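Local coordinates for protein obscurin (Homo sapiens, PDB 2YZ8) that probably serves as a structural muscle protein, built in part from immunoglobulin-like domains such as this I-set domain, at residues S75-C80 with S88-V93. Sequence-based numbering, arbitrary orientation.
Sequences SGRYSC and SATLTV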
ATOM      1  N   SER A  75       0.799   2.182 -11.529  1.00 19.37           N
ATOM      2  CA  SER A  75      -0.185   1.115 -11.409  1.00 18.81           C
ATOM      3  C   SER A  75       0.507  -0.244 -11.344  1.00 19.09           C
ATOM      4  O   SER A  75       1.641  -0.397 -11.811  1.00 19.14           O
ATOM      5  CB  SER A  75      -1.181   1.165 -12.574  1.00 18.85           C
ATOM      6  OG  SER A  75      -0.588   0.715 -13.775  1.00 17.13           O
ATOM      7  N   GLY A  76      -0.183  -1.224 -10.767  1.00 18.94           N
ATOM      8  CA  GLY A  76       0.328  -2.591 -10.665  1.00 19.15           C
ATOM      9  C   GLY A  76       0.069  -3.165  -9.285  1.00 19.49           C
ATOM     10  O   GLY A  76      -0.766  -2.653  -8.528  1.00 19.89           O
ATOM     11  N   ARG A  77       0.812  -4.206  -8.936  1.00 19.21           N
ATOM     12  CA  ARG A  77       0.611  -4.892  -7.673  1.00 19.26           C
ATOM     13  C   ARG A  77       1.453  -4.324  -6.521  1.00 19.09           C
ATOM     14  O   ARG A  77       2.679  -4.196  -6.624  1.00 18.76           O
ATOM     15  CB  ARG A  77       0.904  -6.381  -7.842  1.00 19.89           C
ATOM     16  CG  ARG A  77       0.718  -7.170  -6.553  1.00 19.55           C
ATOM     17  CD  ARG A  77       0.578  -8.646  -6.848  1.00 20.99           C
ATOM     18  NE  ARG A  77      -0.583  -8.947  -7.683  1.00 21.16           N
ATOM     19  CZ  ARG A  77      -1.821  -9.121  -7.225  1.00 20.49           C
ATOM     20  NH1 ARG A  77      -2.087  -9.018  -5.927  1.00 18.60           N
ATOM     21  NH2 ARG A  77      -2.799  -9.402  -8.073  1.00 19.86           N
ATOM     22  N   TYR A  78       0.774  -4.003  -5.421  1.00 19.06           N
ATOM     23  CA  TYR A  78       1.438  -3.601  -4.195  1.00 19.57           C
ATOM     24  C   TYR A  78       1.173  -4.630  -3.106  1.00 20.13           C
ATOM     25  O   TYR A  78       0.151  -5.315  -3.129  1.00 20.08           O
ATOM     26  CB  TYR A  78       0.920  -2.242  -3.738  1.00 19.32           C
ATOM     27  CG  TYR A  78       1.324  -1.096  -4.629  1.00 19.21           C
ATOM     28  CD1 TYR A  78       2.412  -0.282  -4.294  1.00 19.17           C
ATOM     29  CD2 TYR A  78       0.603  -0.799  -5.790  1.00 18.63           C
ATOM     30  CE1 TYR A  78       2.789   0.779  -5.105  1.00 18.77           C
ATOM     31  CE2 TYR A  78       0.967   0.256  -6.603  1.00 18.59           C
ATOM     32  CZ  TYR A  78       2.059   1.042  -6.256  1.00 18.70           C
ATOM     33  OH  TYR A  78       2.424   2.082  -7.060  1.00 18.77           O
ATOM     34  N   SER A  79       2.092  -4.720  -2.143  1.00 19.97           N
ATOM     35  CA  SER A  79       1.982  -5.703  -1.072  1.00 20.51           C
ATOM     36  C   SER A  79       2.477  -5.119   0.239  1.00 19.95           C
ATOM     37  O   SER A  79       3.313  -4.213   0.245  1.00 19.38           O
ATOM     38  CB  SER A  79       2.795  -6.951  -1.400  1.00 20.40           C
ATOM     39  OG  SER A  79       2.326  -7.549  -2.597  1.00 24.35           O
ATOM     40  N   CYS A  80       1.949  -5.646   1.341  1.00 20.00           N
ATOM     41  CA  CYS A  80       2.415  -5.278   2.677  1.00 19.76           C
ATOM     42  C   CYS A  80       2.791  -6.555   3.403  1.00 19.90           C
ATOM     43  O   CYS A  80       2.123  -7.588   3.245  1.00 19.35           O
ATOM     44  CB  CYS A  80       1.348  -4.504   3.452  1.00 19.49           C
ATOM     45  SG  CYS A  80       1.963  -3.759   4.998  1.00 21.13           S
ATOM     46  N   SER A  88      -1.710  -8.495  -0.341  1.00 20.88           N
ATOM     47  CA  SER A  88      -1.403  -7.926  -1.649  1.00 21.53           C
ATOM     48  C   SER A  88      -2.666  -7.570  -2.436  1.00 21.55           C
ATOM     49  O   SER A  88      -3.673  -8.255  -2.320  1.00 21.48           O
ATOM     50  CB  SER A  88      -0.568  -8.927  -2.452  1.00 21.72           C
ATOM     51  OG  SER A  88      -0.230  -8.406  -3.716  1.00 23.09           O
ATOM     52  N   ALA A  89      -2.594  -6.501  -3.234  1.00 21.38           N
ATOM     53  CA  ALA A  89      -3.694  -6.099  -4.116  1.00 21.72           C
ATOM     54  C   ALA A  89      -3.146  -5.308  -5.307  1.00 21.62           C
ATOM     55  O   ALA A  89      -1.963  -4.981  -5.343  1.00 21.53           O
ATOM     56  CB  ALA A  89      -4.722  -5.266  -3.339  1.00 21.67           C
ATOM     57  N   THR A  90      -4.004  -4.982  -6.268  1.00 21.80           N
ATOM     58  CA  THR A  90      -3.566  -4.199  -7.417  1.00 22.51           C
ATOM     59  C   THR A  90      -4.147  -2.792  -7.427  1.00 22.35           C
ATOM     60  O   THR A  90      -5.280  -2.560  -6.996  1.00 22.82           O
ATOM     61  CB  THR A  90      -3.905  -4.870  -8.765  1.00 22.66           C
ATOM     62  OG1 THR A  90      -5.319  -5.060  -8.861  1.00 24.00           O
ATOM     63  CG2 THR A  90      -3.196  -6.207  -8.903  1.00 23.49           C
ATOM     64  N   LEU A  91      -3.351  -1.863  -7.937  1.00 21.91           N
ATOM     65  CA  LEU A  91      -3.781  -0.502  -8.170  1.00 21.64           C
ATOM     66  C   LEU A  91      -3.959  -0.292  -9.667  1.00 21.36           C
ATOM     67  O   LEU A  91      -3.028  -0.505 -10.437  1.00 21.14           O
ATOM     68  CB  LEU A  91      -2.736   0.468  -7.613  1.00 21.34           C
ATOM     69  CG  LEU A  91      -2.809   1.969  -7.931  1.00 21.78           C
ATOM     70  CD1 LEU A  91      -4.147   2.591  -7.528  1.00 21.64           C
ATOM     71  CD2 LEU A  91      -1.656   2.681  -7.235  1.00 21.73           C
ATOM     72  N   THR A  92      -5.163   0.101 -10.073  1.00 21.57           N
ATOM     73  CA  THR A  92      -5.446   0.426 -11.471  1.00 21.73           C
ATOM     74  C   THR A  92      -5.535   1.942 -11.596  1.00 22.04           C
ATOM     75  O   THR A  92      -6.209   2.600 -10.800  1.00 21.91           O
ATOM     76  CB  THR A  92      -6.751  -0.264 -11.964  1.00 21.81           C
ATOM     77  OG1 THR A  92      -6.586  -1.682 -11.895  1.00 21.32           O
ATOM     78  CG2 THR A  92      -7.096   0.117 -13.414  1.00 21.98           C
ATOM     79  N   VAL A  93      -4.830   2.495 -12.582  1.00 22.30           N
ATOM     80  CA  VAL A  93      -4.848   3.937 -12.815  1.00 21.90           C
ATOM     81  C   VAL A  93      -5.624   4.235 -14.089  1.00 22.37           C
ATOM     82  O   VAL A  93      -5.361   3.640 -15.144  1.00 22.32           O
ATOM     83  CB  VAL A  93      -3.415   4.533 -12.851  1.00 21.95           C
ATOM     84  CG1 VAL A  93      -3.445   6.025 -13.222  1.00 21.58           C
ATOM     85  CG2 VAL A  93      -2.740   4.335 -11.491  1.00 21.44           C
TER
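In the F-G hairpin of this immunoglobulin I-set sandwich, Gly76 and Tyr78 pair with Leu91 and Ala89 as antiparallel hydrogen-bonded pairs, the short strand axes running at 142°. The Leu91 N to Gly76 O bond is 2.8 Å and almost straight at hydrogen (176°); Tyr78 N reaches Ala89 O at 2.9 Å. On the face that carries Arg77, Ser79, Ser88 and Thr90, Ser88 OG is gripped twice: Arg77 NH1 donates to it at 3.0 Å, with Ser88 OG lying in the guanidinium plane, and Ser79 OG shares a 2.9 Å hydrogen bond with it. The arginine chain leaves with CG anti to the backbone N (chi1 180°) and bends at chi3, which brings the guanidinium across the neighbouring strand, where Thr90 CG2 sits over one face, off toward the rim and 3.3 Å from NH2. On the face that carries Tyr78, Ala89 and Leu91, turned toward the other sheet, Tyr78 CE2 meets Leu91 CD2 at 3.6 Å, and the phenol OH bonds to Asp74 O, the tyrosine-corner bond of Ig domains. An alanine at Tyr78 would probably open a gap beside Leu91 and leave Asp74 O without its phenol partner. This face packs on strands 26-32 and 62-67, through Leu28 and Leu65, while the hairpin lies between strands 40-43 and 18-21 in its own sheet.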